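O-phospho-L-seryl-tRNA:Cys-tRNA synthase (Methanocaldococcus jannaschii DSM 2661, PDB 5X6B) probably converts O-phosphoseryl-tRNA(Cys) to Cys-tRNA(Cys) with covalently bound pyridoxal phosphate as cofactor. Local coordinates at residues W317-V327 with M392-E403. Residues are numbered along the deposited sequence; the frame is centred on the assembly and turned at random.
Sequences WDEELKKTRYV and MSVYGLEWEQVE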
loop_
_atom_site.group_PDB
_atom_site.type_symbol
_atom_site.label_atom_id
_atom_site.label_comp_id
_atom_site.label_asym_id
_atom_site.label_seq_id
_atom_site.Cartn_x
_atom_site.Cartn_y
_atom_site.Cartn_z
ATOM N N TRP B 317 19.265 14.922 -3.016
ATOM C CA TRP B 317 18.522 15.913 -2.252
ATOM C C TRP B 317 18.892 17.343 -2.649
ATOM O O TRP B 317 18.062 18.259 -2.562
ATOM C CB TRP B 317 18.762 15.681 -0.758
ATOM C CG TRP B 317 18.262 16.763 0.147
ATOM C CD1 TRP B 317 19.009 17.527 0.995
ATOM C CD2 TRP B 317 16.908 17.197 0.305
ATOM N NE1 TRP B 317 18.205 18.410 1.672
ATOM C CE2 TRP B 317 16.910 18.228 1.269
ATOM C CE3 TRP B 317 15.692 16.815 -0.271
ATOM C CZ2 TRP B 317 15.747 18.885 1.665
ATOM C CZ3 TRP B 317 14.537 17.468 0.125
ATOM C CH2 TRP B 317 14.573 18.491 1.084
ATOM N N ASP B 318 20.131 17.536 -3.094
ATOM C CA ASP B 318 20.585 18.871 -3.477
ATOM C C ASP B 318 19.860 19.375 -4.724
ATOM O O ASP B 318 19.614 20.573 -4.864
ATOM C CB ASP B 318 22.097 18.885 -3.695
ATOM C CG ASP B 318 22.879 18.846 -2.388
ATOM O OD1 ASP B 318 22.334 19.265 -1.341
ATOM O OD2 ASP B 318 24.042 18.391 -2.405
ATOM N N GLU B 319 19.501 18.460 -5.618
ATOM C CA GLU B 319 18.791 18.834 -6.834
ATOM C C GLU B 319 17.391 19.366 -6.526
ATOM O O GLU B 319 16.903 20.276 -7.198
ATOM C CB GLU B 319 18.718 17.645 -7.789
ATOM C CG GLU B 319 20.094 17.126 -8.189
ATOM C CD GLU B 319 20.040 15.858 -9.021
ATOM O OE1 GLU B 319 18.925 15.345 -9.262
ATOM O OE2 GLU B 319 21.118 15.362 -9.417
ATOM N N GLU B 320 16.753 18.810 -5.501
ATOM C CA GLU B 320 15.422 19.264 -5.106
ATOM C C GLU B 320 15.508 20.612 -4.388
ATOM O O GLU B 320 14.605 21.446 -4.504
ATOM C CB GLU B 320 14.739 18.225 -4.214
ATOM C CG GLU B 320 14.741 16.814 -4.782
ATOM C CD GLU B 320 13.891 16.677 -6.037
ATOM O OE1 GLU B 320 12.819 17.323 -6.119
ATOM O OE2 GLU B 320 14.300 15.920 -6.944
ATOM N N LEU B 321 16.593 20.825 -3.644
ATOM C CA LEU B 321 16.828 22.128 -3.022
ATOM C C LEU B 321 17.035 23.194 -4.090
ATOM O O LEU B 321 16.547 24.322 -3.967
ATOM C CB LEU B 321 18.031 22.081 -2.077
ATOM C CG LEU B 321 17.788 21.296 -0.787
ATOM C CD1 LEU B 321 19.026 21.267 0.084
ATOM C CD2 LEU B 321 16.619 21.898 -0.041
ATOM N N LYS B 322 17.749 22.817 -5.146
ATOM C CA LYS B 322 17.946 23.697 -6.294
ATOM C C LYS B 322 16.617 24.113 -6.915
ATOM O O LYS B 322 16.434 25.281 -7.264
ATOM C CB LYS B 322 18.826 23.020 -7.341
ATOM C CG LYS B 322 19.088 23.879 -8.556
ATOM C CD LYS B 322 20.028 23.186 -9.522
ATOM C CE LYS B 322 20.209 24.014 -10.779
ATOM N NZ LYS B 322 21.024 23.315 -11.816
ATOM N N LYS B 323 15.690 23.164 -7.045
ATOM C CA LYS B 323 14.362 23.481 -7.564
ATOM C C LYS B 323 13.663 24.441 -6.623
ATOM O O LYS B 323 13.004 25.392 -7.054
ATOM C CB LYS B 323 13.508 22.223 -7.737
ATOM C CG LYS B 323 14.055 21.186 -8.704
ATOM C CD LYS B 323 13.164 19.959 -8.690
ATOM C CE LYS B 323 13.775 18.809 -9.464
ATOM N NZ LYS B 323 13.017 17.546 -9.227
ATOM N N THR B 324 13.823 24.173 -5.331
ATOM C CA THR B 324 13.192 24.954 -4.281
ATOM C C THR B 324 13.693 26.391 -4.287
ATOM O O THR B 324 12.904 27.342 -4.294
ATOM C CB THR B 324 13.464 24.331 -2.901
ATOM O OG1 THR B 324 12.991 22.979 -2.884
ATOM C CG2 THR B 324 12.787 25.130 -1.802
ATOM N N ARG B 325 15.012 26.544 -4.283
ATOM C CA ARG B 325 15.617 27.867 -4.221
ATOM C C ARG B 325 15.363 28.659 -5.494
ATOM O O ARG B 325 15.266 29.884 -5.451
ATOM C CB ARG B 325 17.115 27.755 -3.948
ATOM C CG ARG B 325 17.406 27.182 -2.579
ATOM C CD ARG B 325 18.882 27.118 -2.268
ATOM N NE ARG B 325 19.107 26.457 -0.986
ATOM C CZ ARG B 325 20.304 26.195 -0.474
ATOM N NH1 ARG B 325 21.403 26.543 -1.132
ATOM N NH2 ARG B 325 20.403 25.585 0.700
ATOM N N TYR B 326 15.243 27.960 -6.621
ATOM C CA TYR B 326 14.854 28.603 -7.870
ATOM C C TYR B 326 13.484 29.254 -7.728
ATOM O O TYR B 326 13.271 30.375 -8.182
ATOM C CB TYR B 326 14.837 27.602 -9.025
ATOM C CG TYR B 326 14.230 28.158 -10.296
ATOM C CD1 TYR B 326 14.966 28.976 -11.145
ATOM C CD2 TYR B 326 12.915 27.870 -10.643
ATOM C CE1 TYR B 326 14.409 29.487 -12.302
ATOM C CE2 TYR B 326 12.352 28.377 -11.799
ATOM C CZ TYR B 326 13.103 29.181 -12.625
ATOM O OH TYR B 326 12.538 29.683 -13.770
ATOM N N VAL B 327 12.563 28.541 -7.090
ATOM C CA VAL B 327 11.212 29.046 -6.861
ATOM C C VAL B 327 11.217 30.263 -5.943
ATOM O O VAL B 327 10.571 31.271 -6.240
ATOM C CB VAL B 327 10.300 27.952 -6.258
ATOM C CG1 VAL B 327 8.960 28.531 -5.854
ATOM C CG2 VAL B 327 10.117 26.803 -7.249
ATOM N N MET B 392 3.819 25.836 -0.222
ATOM C CA MET B 392 3.987 25.027 -1.415
ATOM C C MET B 392 5.301 24.263 -1.403
ATOM O O MET B 392 6.220 24.578 -0.645
ATOM C CB MET B 392 3.909 25.901 -2.667
ATOM C CG MET B 392 4.766 27.147 -2.599
ATOM S SD MET B 392 4.743 28.085 -4.137
ATOM C CE MET B 392 5.666 26.990 -5.206
ATOM N N SER B 393 5.371 23.245 -2.246
ATOM C CA SER B 393 6.599 22.510 -2.466
ATOM C C SER B 393 6.594 22.033 -3.910
ATOM O O SER B 393 5.544 21.671 -4.445
ATOM C CB SER B 393 6.720 21.340 -1.490
ATOM O OG SER B 393 7.939 20.637 -1.666
ATOM N N VAL B 394 7.754 22.068 -4.551
ATOM C CA VAL B 394 7.869 21.569 -5.915
ATOM C C VAL B 394 8.743 20.331 -5.891
ATOM O O VAL B 394 9.249 19.890 -6.922
ATOM C CB VAL B 394 8.454 22.622 -6.886
ATOM C CG1 VAL B 394 7.571 23.866 -6.912
ATOM C CG2 VAL B 394 9.900 22.976 -6.515
ATOM N N TYR B 395 8.914 19.771 -4.698
ATOM C CA TYR B 395 9.672 18.541 -4.544
ATOM C C TYR B 395 9.153 17.458 -5.479
ATOM O O TYR B 395 7.944 17.253 -5.601
ATOM C CB TYR B 395 9.622 18.035 -3.103
ATOM C CG TYR B 395 10.437 16.779 -2.903
ATOM C CD1 TYR B 395 11.776 16.851 -2.553
ATOM C CD2 TYR B 395 9.875 15.520 -3.092
ATOM C CE1 TYR B 395 12.532 15.708 -2.390
ATOM C CE2 TYR B 395 10.624 14.371 -2.931
ATOM C CZ TYR B 395 11.951 14.474 -2.580
ATOM O OH TYR B 395 12.704 13.340 -2.410
ATOM N N GLY B 396 10.076 16.769 -6.140
ATOM C CA GLY B 396 9.712 15.652 -6.989
ATOM C C GLY B 396 9.194 16.046 -8.358
ATOM O O GLY B 396 9.030 15.189 -9.227
ATOM N N LEU B 397 8.928 17.334 -8.562
ATOM C CA LEU B 397 8.498 17.811 -9.873
ATOM C C LEU B 397 9.641 17.813 -10.889
ATOM O O LEU B 397 10.805 18.015 -10.532
ATOM C CB LEU B 397 7.914 19.215 -9.772
ATOM C CG LEU B 397 6.534 19.345 -9.141
ATOM C CD1 LEU B 397 6.102 20.807 -9.116
ATOM C CD2 LEU B 397 5.533 18.502 -9.901
ATOM N N GLU B 398 9.301 17.578 -12.152
ATOM C CA GLU B 398 10.248 17.777 -13.242
ATOM C C GLU B 398 10.550 19.272 -13.351
ATOM O O GLU B 398 9.707 20.104 -12.997
ATOM C CB GLU B 398 9.691 17.240 -14.565
ATOM C CG GLU B 398 9.291 15.768 -14.548
ATOM C CD GLU B 398 10.483 14.828 -14.502
ATOM O OE1 GLU B 398 11.478 15.097 -15.204
ATOM O OE2 GLU B 398 10.422 13.816 -13.771
ATOM N N TRP B 399 11.744 19.610 -13.832
ATOM C CA TRP B 399 12.144 21.010 -13.975
ATOM C C TRP B 399 11.213 21.800 -14.892
ATOM O O TRP B 399 10.972 22.989 -14.665
ATOM C CB TRP B 399 13.582 21.108 -14.484
ATOM C CG TRP B 399 14.570 21.249 -13.363
ATOM C CD1 TRP B 399 15.415 20.288 -12.880
ATOM C CD2 TRP B 399 14.795 22.417 -12.570
ATOM N NE1 TRP B 399 16.164 20.795 -11.849
ATOM C CE2 TRP B 399 15.801 22.103 -11.636
ATOM C CE3 TRP B 399 14.252 23.708 -12.566
ATOM C CZ2 TRP B 399 16.271 23.025 -10.697
ATOM C CZ3 TRP B 399 14.718 24.628 -11.632
ATOM C CH2 TRP B 399 15.718 24.280 -10.713
ATOM N N GLU B 400 10.682 21.138 -15.916
ATOM C CA GLU B 400 9.707 21.776 -16.791
ATOM C C GLU B 400 8.455 22.144 -16.004
ATOM O O GLU B 400 7.883 23.216 -16.189
ATOM C CB GLU B 400 9.353 20.861 -17.959
ATOM C CG GLU B 400 8.420 21.493 -18.986
ATOM C CD GLU B 400 8.266 20.644 -20.237
ATOM O OE1 GLU B 400 9.046 19.681 -20.412
ATOM O OE2 GLU B 400 7.357 20.936 -21.041
ATOM N N GLN B 401 8.044 21.252 -15.109
ATOM C CA GLN B 401 6.884 21.511 -14.270
ATOM C C GLN B 401 7.170 22.654 -13.301
ATOM O O GLN B 401 6.298 23.476 -13.022
ATOM C CB GLN B 401 6.480 20.246 -13.517
ATOM C CG GLN B 401 5.936 19.170 -14.429
ATOM C CD GLN B 401 5.708 17.861 -13.715
ATOM O OE1 GLN B 401 6.573 17.380 -12.985
ATOM N NE2 GLN B 401 4.535 17.276 -13.919
ATOM N N VAL B 402 8.401 22.708 -12.804
ATOM C CA VAL B 402 8.814 23.795 -11.929
ATOM C C VAL B 402 8.701 25.150 -12.640
ATOM O O VAL B 402 8.127 26.094 -12.093
ATOM C CB VAL B 402 10.257 23.588 -11.425
ATOM C CG1 VAL B 402 10.696 24.758 -10.557
ATOM C CG2 VAL B 402 10.370 22.272 -10.657
ATOM N N GLU B 403 9.233 25.242 -13.860
ATOM C CA GLU B 403 9.125 26.478 -14.639
ATOM C C GLU B 403 7.668 26.835 -14.897
ATOM O O GLU B 403 7.278 28.001 -14.798
ATOM C CB GLU B 403 9.843 26.373 -15.984
ATOM C CG GLU B 403 11.330 26.103 -15.960
ATOM C CD GLU B 403 11.914 26.176 -17.364
ATOM O OE1 GLU B 403 11.486 27.070 -18.128
ATOM O OE2 GLU B 403 12.761 25.322 -17.720
#
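Lys323 runs from helix 317-327 across one face of the indole of Trp399 and ends on the type II turn Val394-Leu397. Its CG lies over the Trp399 six-membered ring, 3.8 Å from the centroid, a CH-pi contact. From there the extended chain carries NZ to Leu397 O at 2.6 Å. One helical turn back, Glu320 bends at chi2 (-67°) and brings OE1 within 2.8 Å of Gly396 N. That bond is almost straight (171°) and meets the carboxylate from above its plane. Lys323 NZ also makes a salt bridge, with weak bonds, to the Glu320 carboxylate; with one group on Leu397 O and the other on Gly396 N, the pair holds the turn. An alanine in place of Lys323 would probably leave Leu397 O without this donor, Glu320 without its countercharge and the Trp399 face partly uncovered.

The tightly packed side adds an apolar patch to this grip: Val327 CG2 sits 3.9 Å from Val394 CG1 and equally close to Val402 CG1. On the solvent side the edge of Trp399 points at the face of Tyr326, a well-covered offset pair, and exposed Lys322 lays CG against the indole edge.

Segments 317-327 and 399-403 run nearly parallel, 14° apart, probably in the small C-terminal domain of a fold-type I enzyme. Thr324 and Val327 pack on Ile349 of the three-stranded antiparallel sheet, whose edge strand 389-392 runs into the turn.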